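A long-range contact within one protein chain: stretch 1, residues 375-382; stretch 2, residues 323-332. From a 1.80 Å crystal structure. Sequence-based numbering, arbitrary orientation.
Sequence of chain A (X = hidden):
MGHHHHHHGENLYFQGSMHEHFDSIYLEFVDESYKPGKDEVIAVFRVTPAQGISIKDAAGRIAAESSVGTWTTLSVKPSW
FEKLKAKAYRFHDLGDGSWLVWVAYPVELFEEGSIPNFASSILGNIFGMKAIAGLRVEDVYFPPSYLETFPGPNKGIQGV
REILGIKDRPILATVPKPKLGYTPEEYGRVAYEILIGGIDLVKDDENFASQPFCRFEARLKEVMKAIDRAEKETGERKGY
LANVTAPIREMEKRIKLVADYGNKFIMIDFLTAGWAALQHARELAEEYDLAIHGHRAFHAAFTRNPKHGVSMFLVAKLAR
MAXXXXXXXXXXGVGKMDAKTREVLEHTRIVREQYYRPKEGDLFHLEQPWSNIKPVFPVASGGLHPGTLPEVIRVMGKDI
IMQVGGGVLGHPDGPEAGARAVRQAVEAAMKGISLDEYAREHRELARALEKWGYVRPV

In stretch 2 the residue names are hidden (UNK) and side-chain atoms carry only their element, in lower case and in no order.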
ATOM      1  N   PRO A 375       4.042  23.277   5.676  1.00 28.77           N
ATOM      2  CA  PRO A 375       2.690  22.782   5.990  1.00 29.62           C
ATOM      3  C   PRO A 375       1.915  22.352   4.749  1.00 31.29           C
ATOM      4  O   PRO A 375       2.128  22.819   3.634  1.00 32.67           O
ATOM      5  CB  PRO A 375       2.018  23.973   6.670  1.00 33.30           C
ATOM      6  CG  PRO A 375       2.732  25.157   6.125  1.00 36.01           C
ATOM      7  CD  PRO A 375       4.177  24.743   5.853  1.00 35.29           C
ATOM      8  N   VAL A 376       0.948  21.486   4.984  1.00 27.47           N
ATOM      9  CA  VAL A 376       0.126  20.854   3.954  1.00 25.02           C
ATOM     10  C   VAL A 376      -1.283  21.461   4.038  1.00 26.00           C
ATOM     11  O   VAL A 376      -1.776  21.652   5.135  1.00 26.34           O
ATOM     12  CB  VAL A 376       0.077  19.325   4.221  1.00 24.11           C
ATOM     13  CG1 VAL A 376      -0.972  18.695   3.348  1.00 25.52           C
ATOM     14  CG2 VAL A 376       1.520  18.761   3.919  1.00 26.27           C
ATOM     15  N   PHE A 377      -1.976  21.624   2.895  1.00 26.45           N
ATOM     16  CA  PHE A 377      -3.416  21.994   2.888  1.00 27.38           C
ATOM     17  C   PHE A 377      -4.281  20.792   3.251  1.00 26.65           C
ATOM     18  O   PHE A 377      -4.346  19.836   2.478  1.00 25.92           O
ATOM     19  CB  PHE A 377      -3.848  22.470   1.502  1.00 32.67           C
ATOM     20  CG  PHE A 377      -3.979  23.965   1.351  1.00 29.83           C
ATOM     21  CD1 PHE A 377      -4.840  24.725   2.192  1.00 34.53           C
ATOM     22  CD2 PHE A 377      -3.266  24.616   0.360  1.00 30.80           C
ATOM     23  CE1 PHE A 377      -4.972  26.121   2.039  1.00 35.73           C
ATOM     24  CE2 PHE A 377      -3.373  25.987   0.213  1.00 32.85           C
ATOM     25  CZ  PHE A 377      -4.194  26.748   1.042  1.00 35.19           C
ATOM     26  N   PRO A 378      -5.017  20.823   4.351  1.00 27.03           N
ATOM     27  CA  PRO A 378      -6.019  19.785   4.588  1.00 26.76           C
ATOM     28  C   PRO A 378      -7.143  19.996   3.596  1.00 29.59           C
ATOM     29  O   PRO A 378      -7.508  21.142   3.269  1.00 32.58           O
ATOM     30  CB  PRO A 378      -6.510  20.055   6.026  1.00 35.09           C
ATOM     31  CG  PRO A 378      -5.583  21.036   6.590  1.00 33.02           C
ATOM     32  CD  PRO A 378      -4.914  21.796   5.453  1.00 32.51           C
ATOM     33  N   VAL A 379      -7.709  18.890   3.146  1.00 27.30           N
ATOM     34  CA  VAL A 379      -8.845  18.916   2.238  1.00 28.30           C
ATOM     35  C   VAL A 379     -10.077  18.434   2.990  1.00 33.88           C
ATOM     36  O   VAL A 379     -10.046  17.374   3.629  1.00 30.52           O
ATOM     37  CB  VAL A 379      -8.558  18.051   1.008  1.00 32.67           C
ATOM     38  CG1 VAL A 379      -9.813  17.935   0.139  1.00 32.89           C
ATOM     39  CG2 VAL A 379      -7.304  18.620   0.287  1.00 27.17           C
ATOM     40  N   ALA A 380     -11.137  19.235   2.946  1.00 33.40           N
ATOM     41  CA  ALA A 380     -12.404  18.857   3.570  1.00 38.77           C
ATOM     42  C   ALA A 380     -13.408  18.473   2.491  1.00 37.78           C
ATOM     43  O   ALA A 380     -13.462  19.089   1.418  1.00 38.52           O
ATOM     44  CB  ALA A 380     -12.941  20.008   4.416  1.00 39.10           C
ATOM     45  N   SER A 381     -14.218  17.470   2.769  1.00 34.47           N
ATOM     46  CA  SER A 381     -15.160  17.010   1.767  1.00 42.69           C
ATOM     47  C   SER A 381     -16.213  16.192   2.483  1.00 53.88           C
ATOM     48  O   SER A 381     -16.021  15.776   3.627  1.00 64.43           O
ATOM     49  CB  SER A 381     -14.477  16.162   0.698  1.00 45.82           C
ATOM     50  OG  SER A 381     -14.500  14.817   1.132  1.00 54.30           O
ATOM     51  N   GLY A 382     -17.299  15.927   1.781  1.00 51.18           N
ATOM     52  CA  GLY A 382     -18.403  15.188   2.384  1.00 49.66           C
ATOM     53  C   GLY A 382     -19.726  15.893   2.286  1.00 48.53           C
ATOM     54  O   GLY A 382     -20.329  16.271   3.297  1.00 58.74           O
ATOM     55  N   UNK A 323       5.912  14.449   0.658  1.00 25.31           N
ATOM     56  CA  UNK A 323       5.861  15.681  -0.099  1.00 25.24           C
ATOM     57  C   UNK A 323       4.565  15.993  -0.802  1.00 24.72           C
ATOM     58  O   UNK A 323       4.607  16.792  -1.747  1.00 29.81           O
ATOM     59  N   UNK A 324       3.381  15.529  -0.298  1.00 22.15           N
ATOM     60  CA  UNK A 324       2.135  16.103  -0.831  1.00 20.48           C
ATOM     61  C   UNK A 324       2.012  17.554  -0.385  1.00 26.08           C
ATOM     62  O   UNK A 324       2.530  17.964   0.669  1.00 28.00           O
ATOM     63  c   UNK A 324       0.611  15.444   1.015  1.00 21.47           C
ATOM     64  c   UNK A 324       1.135  13.738  -0.768  1.00 20.47           C
ATOM     65  c   UNK A 324       0.897  15.275  -0.421  1.00 22.98           C
ATOM     66  N   UNK A 325       1.343  18.360  -1.214  1.00 22.82           N
ATOM     67  CA  UNK A 325       0.976  19.712  -0.801  1.00 24.09           C
ATOM     68  C   UNK A 325      -0.445  19.790  -0.277  1.00 23.18           C
ATOM     69  O   UNK A 325      -0.800  20.780   0.399  1.00 25.82           O
ATOM     70  o   UNK A 325       3.320  21.405  -1.764  1.00 31.25           O
ATOM     71  c   UNK A 325       2.518  20.782  -2.466  1.00 27.89           C
ATOM     72  o   UNK A 325       2.821  20.148  -3.488  1.00 31.46           O
ATOM     73  c   UNK A 325       1.086  20.675  -1.959  1.00 25.48           C
ATOM     74  N   UNK A 326      -1.284  18.791  -0.591  1.00 22.08           N
ATOM     75  CA  UNK A 326      -2.653  18.751  -0.112  1.00 22.60           C
ATOM     76  C   UNK A 326      -2.978  17.315   0.295  1.00 25.28           C
ATOM     77  O   UNK A 326      -2.548  16.371  -0.362  1.00 23.11           O
ATOM     78  n   UNK A 326      -2.870  21.995  -3.220  1.00 32.96           N
ATOM     79  c   UNK A 326      -3.709  21.324  -3.991  1.00 36.49           C
ATOM     80  c   UNK A 326      -3.442  20.180  -2.118  1.00 27.92           C
ATOM     81  c   UNK A 326      -2.692  21.302  -2.039  1.00 31.17           C
ATOM     82  n   UNK A 326      -4.064  20.215  -3.349  1.00 33.17           N
ATOM     83  c   UNK A 326      -3.745  19.096  -1.140  1.00 25.18           C
ATOM     84  N   UNK A 327      -3.800  17.138   1.329  1.00 23.54           N
ATOM     85  CA  UNK A 327      -4.167  15.739   1.675  1.00 21.57           C
ATOM     86  C   UNK A 327      -5.506  15.748   2.410  1.00 21.39           C
ATOM     87  O   UNK A 327      -5.825  16.672   3.167  1.00 23.01           O
ATOM     88  c   UNK A 327      -3.096  15.481   3.946  1.00 22.38           C
ATOM     89  c   UNK A 327      -3.321  13.447   2.509  1.00 26.48           C
ATOM     90  c   UNK A 327      -3.067  15.032   2.510  1.00 26.07           C
ATOM     91  N   UNK A 328      -6.310  14.731   2.166  1.00 21.06           N
ATOM     92  CA  UNK A 328      -7.634  14.702   2.775  1.00 22.35           C
ATOM     93  C   UNK A 328      -7.488  14.192   4.213  1.00 27.48           C
ATOM     94  O   UNK A 328      -6.819  13.179   4.445  1.00 32.21           O
ATOM     95  c   UNK A 328     -10.991  14.327   1.374  1.00 42.01           C
ATOM     96  c   UNK A 328      -9.989  13.936   2.196  1.00 33.61           C
ATOM     97  c   UNK A 328      -8.533  13.774   1.947  1.00 24.95           C
ATOM     98  c   UNK A 328     -11.874  13.893   3.342  1.00 43.60           C
ATOM     99  n   UNK A 328     -12.156  14.291   2.113  1.00 43.92           N
ATOM    100  n   UNK A 328     -10.572  13.661   3.410  1.00 42.53           N
ATOM    101  N   UNK A 329      -8.119  14.878   5.149  1.00 30.38           N
ATOM    102  CA  UNK A 329      -8.025  14.576   6.571  1.00 36.56           C
ATOM    103  C   UNK A 329      -9.275  13.906   7.103  1.00 45.86           C
ATOM    104  O   UNK A 329      -9.389  13.693   8.336  1.00 41.66           O
ATOM    105  c   UNK A 329      -8.752  16.947   7.106  1.00 36.42           C
ATOM    106  c   UNK A 329      -6.371  16.353   7.113  1.00 32.82           C
ATOM    107  c   UNK A 329      -7.750  15.854   7.398  1.00 33.00           C
ATOM    108  N   UNK A 330     -10.236  13.610   6.250  1.00 36.10           N
ATOM    109  CA  UNK A 330     -11.454  13.018   6.770  1.00 52.94           C
ATOM    110  C   UNK A 330     -12.383  14.047   7.375  1.00 55.46           C
ATOM    111  O   UNK A 330     -12.035  15.205   7.583  1.00 59.64           O
ATOM    112  N   UNK A 331     -13.621  13.577   7.699  1.00 60.27           N
ATOM    113  CA  UNK A 331     -14.805  14.429   7.690  1.00 66.99           C
ATOM    114  C   UNK A 331     -15.220  14.886   9.094  1.00 65.22           C
ATOM    115  O   UNK A 331     -15.420  14.035   9.984  1.00 70.93           O
ATOM    116  c   UNK A 331     -15.932  13.655   7.021  1.00 71.13           C
ATOM    117  o   UNK A 331     -16.020  12.365   7.642  1.00 75.09           O
ATOM    118  c   UNK A 331     -15.593  13.438   5.544  1.00 68.02           C
ATOM    119  N   UNK A 332     -15.394  16.214   9.325  1.00 63.68           N
ATOM    120  CA  UNK A 332     -15.690  16.858  10.624  1.00 63.92           C
ATOM    121  C   UNK A 332     -17.165  17.173  10.876  1.00 63.79           C
ATOM    122  O   UNK A 332     -17.508  17.706  11.941  1.00 64.49           O
ATOM    123  c   UNK A 332     -15.004  18.527   9.063  1.00 65.35           C
ATOM    124  c   UNK A 332     -14.904  18.167  10.536  1.00 66.80           C
ATOM    125  c   UNK A 332     -15.061  17.213   8.286  1.00 59.94           C
TER

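Position 323 has no side-chain atoms and touches nothing on stretch 1, so it is glycine. At its positive phi of 123° a CB would jam against the preceding carbonyl of Gly323.

Position 324 carries three carbons, one bearing the other two, and one tip lies 4.3 Å from Val376 CG1: valine. The backbone O of Val324 lies 3.5 Å from Val376 CG2 and finds no polar partner.

At 325 two carbons lead to a pair of oxygens, a short carboxylate pointing away from stretch 1, hence aspartate. The side chain of Asp325 is satisfied elsewhere in the structure; its backbone does the work here, with Phe377 N donating to Asp325 O at 2.9 Å.

Position 326 shows one carbon and then a five-membered ring of three carbons and two nitrogens; a ring carbon is 3.9 Å from Phe377 CB, and the CB is 3.9 Å from Val379 CG2. Only histidine fits, and His326 shares a sheet face with Phe377 and Val379.

Three carbons, again forked at the first, with one tip 3.9 Å from Val376 CG1, identify 327 as valine. Val327 turns to the face of Pro378. Its backbone bonds twice, N to Phe377 O at 3.0 Å and O from Val379 N at 2.9 Å.

A second ring of three carbons and two nitrogens stands at 328, with one nitrogen 2.6 Å from Ser381 OG: histidine. The hydroxyl lies near the ring plane and bonds to NE2 of His328, while Val379 O sits over one face. The other ring nitrogen, ND1, accepts from the backbone N of position 330 at 2.9 Å.

Position 329 has a three-carbon fork with one tip 3.9 Å from Pro378 CB: valine, Val329.

Position 330 lacks a side chain and has a positive phi of 80°, where a CB would again be jammed against the preceding carbonyl. It is glycine, Gly330.

At 331 one carbon carries an oxygen and a carbon, the latter 3.1 Å from Ser381 O: threonine. Thr331 is poorly ordered.

Three carbons closing onto the backbone N, without close contact, make 332 proline, Pro332.

The contact works as a parallel strand pair. Proline at 378 has no N-H to give, yet the ladder loses nothing: on stretch 1 the donors are the N-H groups of Phe377 and Val379, while Val327 N donates back to Phe377 O, and Pro378 CA approaches Val327 O at 3.4 Å. Valines and proline pack beside this ladder, and the Ser381–His328 bond adds a side-chain link beyond its last backbone bond.

Stretch 2 (323-332) GVDHVHVGTP
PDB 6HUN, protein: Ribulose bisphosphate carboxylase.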